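Ethylbenzene dehydrogenase alpha-subunit (Aromatoleum aromaticum, PDB 2IVF) forms the molybdenum-containing alpha subunit of a three-chain assembly, a molybdopterin oxidoreductase family member that also binds an iron/sulfur cluster. Local coordinates at residues Ser311-Asp316 with Ser426-Leu431; Leu331-Arg336 with Thr809-Phe814. All coordinates share one frame; numbering follows the deposited sequence.

Overall arrangement
Both contacts are buried and lie on the same side of the chain, with their centres about 31 Å (interaction 1) and 28 Å (interaction 2) from the centre of the chain. Interaction 1 joins two helices, 303-316 and 425-437, through a thin apolar touch with Arg429 at its partly exposed side. Interaction 2 sets Leu331 and Leu333 against a loop distant in sequence and buries more surface, the leucines facing a threonine, an arginine and a phenylalanine. Neither has a hydrogen bond across it, but polar side chains tie the loop of interaction 2 internally, whereas backbone bonds hold the helices of interaction 1. Their centres are 23 Å apart, and helix 454-467 packs on both.

Interaction 1 (Ser311-Asp316 with Ser426-Leu431); sequences SQVMID and SLIREL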
loop_
_atom_site.group_PDB
_atom_site.type_symbol
_atom_site.label_atom_id
_atom_site.label_comp_id
_atom_site.label_asym_id
_atom_site.label_seq_id
_atom_site.Cartn_x
_atom_site.Cartn_y
_atom_site.Cartn_z
ATOM N N SER A 311 -33.854 -4.194 3.023
ATOM C CA SER A 311 -34.980 -3.813 2.200
ATOM C C SER A 311 -36.268 -4.307 2.802
ATOM O O SER A 311 -37.279 -3.608 2.761
ATOM C CB SER A 311 -34.828 -4.384 0.809
ATOM O OG SER A 311 -33.628 -3.923 0.220
ATOM N N GLN A 312 -36.251 -5.533 3.347
ATOM C CA GLN A 312 -37.417 -6.091 3.978
ATOM C C GLN A 312 -37.833 -5.239 5.161
ATOM O O GLN A 312 -39.016 -4.997 5.370
ATOM C CB GLN A 312 -37.173 -7.530 4.417
ATOM C CG GLN A 312 -38.440 -8.294 4.776
ATOM C CD GLN A 312 -38.984 -8.059 6.186
ATOM O OE1 GLN A 312 -40.151 -8.373 6.449
ATOM N NE2 GLN A 312 -38.168 -7.497 7.080
ATOM N N VAL A 313 -36.859 -4.752 5.904
ATOM C CA VAL A 313 -37.132 -3.868 7.038
ATOM C C VAL A 313 -37.858 -2.599 6.604
ATOM O O VAL A 313 -38.905 -2.251 7.163
ATOM C CB VAL A 313 -35.866 -3.560 7.811
ATOM C CG1 VAL A 313 -36.086 -2.388 8.826
ATOM C CG2 VAL A 313 -35.381 -4.793 8.514
ATOM N N MET A 314 -37.313 -1.918 5.594
ATOM C CA MET A 314 -37.876 -0.689 5.115
ATOM C C MET A 314 -39.242 -0.894 4.524
ATOM O O MET A 314 -40.092 -0.025 4.648
ATOM C CB MET A 314 -36.973 -0.052 4.056
ATOM C CG MET A 314 -35.619 0.352 4.552
ATOM S SD MET A 314 -34.721 1.344 3.331
ATOM C CE MET A 314 -33.845 0.075 2.452
ATOM N N ILE A 315 -39.464 -2.021 3.864
ATOM C CA ILE A 315 -40.796 -2.273 3.306
ATOM C C ILE A 315 -41.766 -2.612 4.437
ATOM O O ILE A 315 -42.813 -1.977 4.569
ATOM C CB ILE A 315 -40.738 -3.328 2.174
ATOM C CG1 ILE A 315 -40.012 -2.702 0.962
ATOM C CG2 ILE A 315 -42.153 -3.859 1.800
ATOM C CD1 ILE A 315 -39.717 -3.666 -0.149
ATOM N N ASP A 316 -41.408 -3.571 5.276
ATOM C CA ASP A 316 -42.305 -4.033 6.321
ATOM C C ASP A 316 -42.688 -2.919 7.320
ATOM O O ASP A 316 -43.825 -2.854 7.793
ATOM C CB ASP A 316 -41.620 -5.178 7.053
ATOM C CG ASP A 316 -42.552 -5.950 7.945
ATOM O OD1 ASP A 316 -43.697 -6.219 7.536
ATOM O OD2 ASP A 316 -42.119 -6.319 9.053
ATOM N N SER A 426 -30.284 -7.584 15.200
ATOM C CA SER A 426 -30.306 -6.236 15.763
ATOM C C SER A 426 -29.676 -5.252 14.793
ATOM O O SER A 426 -30.145 -4.134 14.614
ATOM C CB SER A 426 -29.598 -6.212 17.125
ATOM O OG SER A 426 -28.249 -6.711 17.063
ATOM N N LEU A 427 -28.601 -5.686 14.166
ATOM C CA LEU A 427 -27.843 -4.838 13.262
ATOM C C LEU A 427 -28.523 -4.693 11.890
ATOM O O LEU A 427 -28.481 -3.642 11.262
ATOM C CB LEU A 427 -26.428 -5.428 13.138
ATOM C CG LEU A 427 -25.328 -4.611 12.509
ATOM C CD1 LEU A 427 -25.355 -3.110 13.010
ATOM C CD2 LEU A 427 -23.961 -5.270 12.735
ATOM N N ILE A 428 -29.110 -5.771 11.405
ATOM C CA ILE A 428 -29.942 -5.716 10.209
ATOM C C ILE A 428 -31.091 -4.700 10.412
ATOM O O ILE A 428 -31.312 -3.796 9.576
ATOM C CB ILE A 428 -30.504 -7.090 9.880
ATOM C CG1 ILE A 428 -29.350 -8.043 9.486
ATOM C CG2 ILE A 428 -31.609 -6.950 8.780
ATOM C CD1 ILE A 428 -29.792 -9.535 9.078
ATOM N N ARG A 429 -31.783 -4.811 11.541
ATOM C CA ARG A 429 -32.917 -3.920 11.803
ATOM C C ARG A 429 -32.449 -2.484 12.014
ATOM O O ARG A 429 -33.041 -1.556 11.449
ATOM C CB ARG A 429 -33.752 -4.413 12.977
ATOM C CG ARG A 429 -35.203 -3.926 12.917
ATOM C CD ARG A 429 -36.134 -4.736 13.760
ATOM N NE ARG A 429 -36.676 -5.928 13.125
ATOM C CZ ARG A 429 -36.704 -7.139 13.690
ATOM N NH1 ARG A 429 -36.171 -7.374 14.898
ATOM N NH2 ARG A 429 -37.256 -8.142 13.024
ATOM N N GLU A 430 -31.378 -2.291 12.793
ATOM C CA GLU A 430 -30.830 -0.948 12.988
ATOM C C GLU A 430 -30.421 -0.254 11.690
ATOM O O GLU A 430 -30.753 0.908 11.467
ATOM C CB GLU A 430 -29.609 -0.974 13.893
ATOM C CG GLU A 430 -29.047 0.416 14.188
ATOM C CD GLU A 430 -27.845 0.346 15.133
ATOM O OE1 GLU A 430 -27.874 -0.523 16.032
ATOM O OE2 GLU A 430 -26.916 1.139 14.929
ATOM N N LEU A 431 -29.673 -0.963 10.855
ATOM C CA LEU A 431 -29.231 -0.412 9.606
ATOM C C LEU A 431 -30.344 -0.262 8.565
ATOM O O LEU A 431 -30.292 0.670 7.743
ATOM C CB LEU A 431 -28.033 -1.186 9.054
ATOM C CG LEU A 431 -26.749 -0.991 9.882
ATOM C CD1 LEU A 431 -25.579 -1.968 9.484
ATOM C CD2 LEU A 431 -26.258 0.498 9.856
#
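Val313 makes both side-chain approaches of this contact, one methyl toward Ile428 and the other toward Arg429. The apolar part is slight: Val313 CG2 lies 4.4 Å from Ile428 CG2, and Val313 CG1 lies 4.5 Å from Arg429 CG, the first methylene beyond CB in the arginine chain. With CG1 anti to the backbone N (chi1 168°), the valine spreads its branches over two successive residues of the other helix. The Val313 and Arg429 CA atoms are 6.4 Å apart, and the compact beta-branched valine puts a methyl toward each of the two residues without extending far from its own helix.

The methyls also lie near backbone oxygens: Val313 CG1 is 4.1 Å from Arg429 O and Val313 CG2 is 4.3 Å from Ile428 O, both looser than close van der Waals contact. No hydrogen bond crosses; backbone bonds run within each helix, as in Asp316 N to Gln312 O (2.8 Å).

In the fold this is a helix-helix contact beside a four-stranded parallel sheet, an alpha/beta arrangement within the molybdopterin oxidoreductase region. Leu427 and Leu431 pack on strand 294-296 of that sheet, while Pro414, at the start of helix 414-421, touches Val313, Ile428 and Arg429 together.

The charged groups stay at the margin. Arg429 runs extended through its first two torsions and then bends at chi3 (-86°), carrying the guanidinium past the valine to a salt bridge between its NH2 and Glu415. Asp316 OD2 is 6.5 Å from Arg429 NH2, not in contact, though its opposite charge may add a weak attraction. Arginine fits such a border because its methylenes can lie near a hydrophobic neighbour while its polar end reaches a carboxylate elsewhere. Glu430 points away from the valine and bridges to Lys434 and to Arg279 of the beta-subunit.

Interaction 2 (Leu331-Arg336 with Thr809-Phe814); sequences LPLLVR and TRRAQF
Leu331 faces Phe814 with their CA atoms 7.3 Å apart and Leu333 faces Thr809 at 8.4 Å between CA atoms, so the segments run in opposite order with no hydrogen bond between them. Leucine suits both places because a methyl at the end of a flexible arm can meet a ring or an aliphatic chain without needing a polar partner. Leu331 CD2 meets the Phe814 ring at CD2, 4.0 Å away, and the ring also packs on Phe462, Leu463 and Ala466 of helix 454-467. Leu333 CD1 settles against the carbon side of Thr809, 3.7 Å from Thr809 CB, and also reaches Arg811 CD at 3.9 Å.

The polar ends are dealt with largely inside the loop. Arg811 NH1 donates to Thr809 O over 3.0 Å, nearly straight at 160° and in both the guanidinium and the carbonyl plane, while its NH2 binds Ser370 O; together these bonds should fix the group's rotation. Thr809 places OG1 between its own N and carbonyl carbon (chi1 61°), from where OG1 donates to Gln813 OE1 at 2.9 Å. That oxygen also takes the Thr809 N-H from the same face of the amide. Arg811 N in turn gives its hydrogen to Thr809 OG1 at 3.2 Å, closing an ST turn in the loop that packs on Leu331 and Leu333.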
loop_
_atom_site.group_PDB
_atom_site.type_symbol
_atom_site.label_atom_id
_atom_site.label_comp_id
_atom_site.label_asym_id
_atom_site.label_seq_id
_atom_site.Cartn_x
_atom_site.Cartn_y
_atom_site.Cartn_z
ATOM N N LEU A 331 -40.149 -0.887 -9.795
ATOM C CA LEU A 331 -40.980 -1.451 -8.734
ATOM C C LEU A 331 -42.492 -1.289 -8.973
ATOM O O LEU A 331 -43.260 -2.169 -8.624
ATOM C CB LEU A 331 -40.564 -0.948 -7.331
ATOM C CG LEU A 331 -39.153 -1.256 -6.810
ATOM C CD1 LEU A 331 -39.166 -1.124 -5.283
ATOM C CD2 LEU A 331 -38.621 -2.582 -7.236
ATOM N N PRO A 332 -42.947 -0.151 -9.534
ATOM C CA PRO A 332 -44.380 -0.093 -9.874
ATOM C C PRO A 332 -44.793 -0.673 -11.234
ATOM O O PRO A 332 -45.961 -0.606 -11.563
ATOM C CB PRO A 332 -44.660 1.411 -9.868
ATOM C CG PRO A 332 -43.405 1.986 -10.342
ATOM C CD PRO A 332 -42.298 1.166 -9.730
ATOM N N LEU A 333 -43.874 -1.220 -12.027
ATOM C CA LEU A 333 -44.275 -1.710 -13.346
ATOM C C LEU A 333 -44.936 -3.061 -13.178
ATOM O O LEU A 333 -44.546 -3.851 -12.307
ATOM C CB LEU A 333 -43.105 -1.811 -14.315
ATOM C CG LEU A 333 -42.478 -0.474 -14.735
ATOM C CD1 LEU A 333 -41.300 -0.700 -15.659
ATOM C CD2 LEU A 333 -43.498 0.460 -15.429
ATOM N N LEU A 334 -45.922 -3.307 -14.025
ATOM C CA LEU A 334 -46.732 -4.509 -13.937
ATOM C C LEU A 334 -46.126 -5.688 -14.680
ATOM O O LEU A 334 -45.583 -5.558 -15.787
ATOM C CB LEU A 334 -48.109 -4.234 -14.473
ATOM C CG LEU A 334 -48.973 -3.228 -13.717
ATOM C CD1 LEU A 334 -50.257 -2.991 -14.565
ATOM C CD2 LEU A 334 -49.330 -3.750 -12.321
ATOM N N VAL A 335 -46.250 -6.841 -14.032
ATOM C CA VAL A 335 -45.722 -8.088 -14.487
ATOM C C VAL A 335 -46.888 -9.052 -14.551
ATOM O O VAL A 335 -47.789 -9.014 -13.715
ATOM C CB VAL A 335 -44.604 -8.595 -13.532
ATOM C CG1 VAL A 335 -44.068 -9.914 -14.015
ATOM C CG2 VAL A 335 -43.489 -7.592 -13.462
ATOM N N ARG A 336 -46.888 -9.868 -15.593
ATOM C CA ARG A 336 -47.922 -10.841 -15.857
ATOM C C ARG A 336 -47.691 -12.031 -14.947
ATOM O O ARG A 336 -46.560 -12.515 -14.828
ATOM C CB ARG A 336 -47.846 -11.288 -17.321
ATOM C CG ARG A 336 -48.161 -10.190 -18.340
ATOM C CD ARG A 336 -48.042 -10.662 -19.782
ATOM N NE ARG A 336 -48.802 -11.875 -20.046
ATOM C CZ ARG A 336 -49.056 -12.364 -21.261
ATOM N NH1 ARG A 336 -48.636 -11.752 -22.355
ATOM N NH2 ARG A 336 -49.722 -13.489 -21.376
ATOM N N THR A 809 -36.638 -1.415 -19.203
ATOM C CA THR A 809 -37.788 -0.707 -18.604
ATOM C C THR A 809 -37.685 0.811 -18.603
ATOM O O THR A 809 -38.644 1.507 -18.192
ATOM C CB THR A 809 -37.982 -1.107 -17.139
ATOM O OG1 THR A 809 -36.813 -0.766 -16.376
ATOM C CG2 THR A 809 -38.308 -2.605 -17.011
ATOM N N ARG A 810 -36.527 1.317 -19.033
ATOM C CA ARG A 810 -36.161 2.744 -18.964
ATOM C C ARG A 810 -36.002 3.272 -17.540
ATOM O O ARG A 810 -35.870 4.478 -17.310
ATOM C CB ARG A 810 -37.129 3.618 -19.732
ATOM C CG ARG A 810 -36.980 3.494 -21.242
ATOM C CD ARG A 810 -35.717 4.236 -21.753
ATOM N NE ARG A 810 -35.385 3.818 -23.124
ATOM C CZ ARG A 810 -35.852 4.401 -24.217
ATOM N NH1 ARG A 810 -36.663 5.433 -24.127
ATOM N NH2 ARG A 810 -35.520 3.940 -25.421
ATOM N N ARG A 811 -36.016 2.351 -16.591
ATOM C CA ARG A 811 -35.900 2.678 -15.186
ATOM C C ARG A 811 -34.800 1.891 -14.514
ATOM O O ARG A 811 -34.153 1.034 -15.120
ATOM C CB ARG A 811 -37.231 2.432 -14.496
ATOM C CG ARG A 811 -38.299 3.389 -14.980
ATOM C CD ARG A 811 -39.687 2.764 -15.122
ATOM N NE ARG A 811 -40.591 3.880 -15.340
ATOM C CZ ARG A 811 -40.766 4.502 -16.504
ATOM N NH1 ARG A 811 -40.192 4.050 -17.611
ATOM N NH2 ARG A 811 -41.573 5.549 -16.565
ATOM N N ALA A 812 -34.509 2.261 -13.263
ATOM C CA ALA A 812 -33.543 1.515 -12.473
ATOM C C ALA A 812 -34.289 0.215 -12.191
ATOM O O ALA A 812 -35.333 0.243 -11.565
ATOM C CB ALA A 812 -33.196 2.231 -11.224
ATOM N N GLN A 813 -33.746 -0.887 -12.672
ATOM C CA GLN A 813 -34.535 -2.069 -12.932
ATOM C C GLN A 813 -34.085 -3.226 -12.075
ATOM O O GLN A 813 -33.014 -3.750 -12.270
ATOM C CB GLN A 813 -34.420 -2.438 -14.386
ATOM C CG GLN A 813 -35.321 -3.566 -14.745
ATOM C CD GLN A 813 -35.331 -3.878 -16.203
ATOM O OE1 GLN A 813 -35.063 -3.002 -17.028
ATOM N NE2 GLN A 813 -35.665 -5.122 -16.543
ATOM N N PHE A 814 -34.907 -3.568 -11.090
ATOM C CA PHE A 814 -34.647 -4.693 -10.207
ATOM C C PHE A 814 -35.197 -6.019 -10.643
ATOM O O PHE A 814 -34.730 -7.032 -10.137
ATOM C CB PHE A 814 -35.106 -4.335 -8.826
ATOM C CG PHE A 814 -34.383 -3.152 -8.315
ATOM C CD1 PHE A 814 -33.114 -3.295 -7.806
ATOM C CD2 PHE A 814 -34.898 -1.895 -8.476
ATOM C CE1 PHE A 814 -32.386 -2.218 -7.416
ATOM C CE2 PHE A 814 -34.165 -0.808 -8.081
ATOM C CZ PHE A 814 -32.908 -0.977 -7.535
#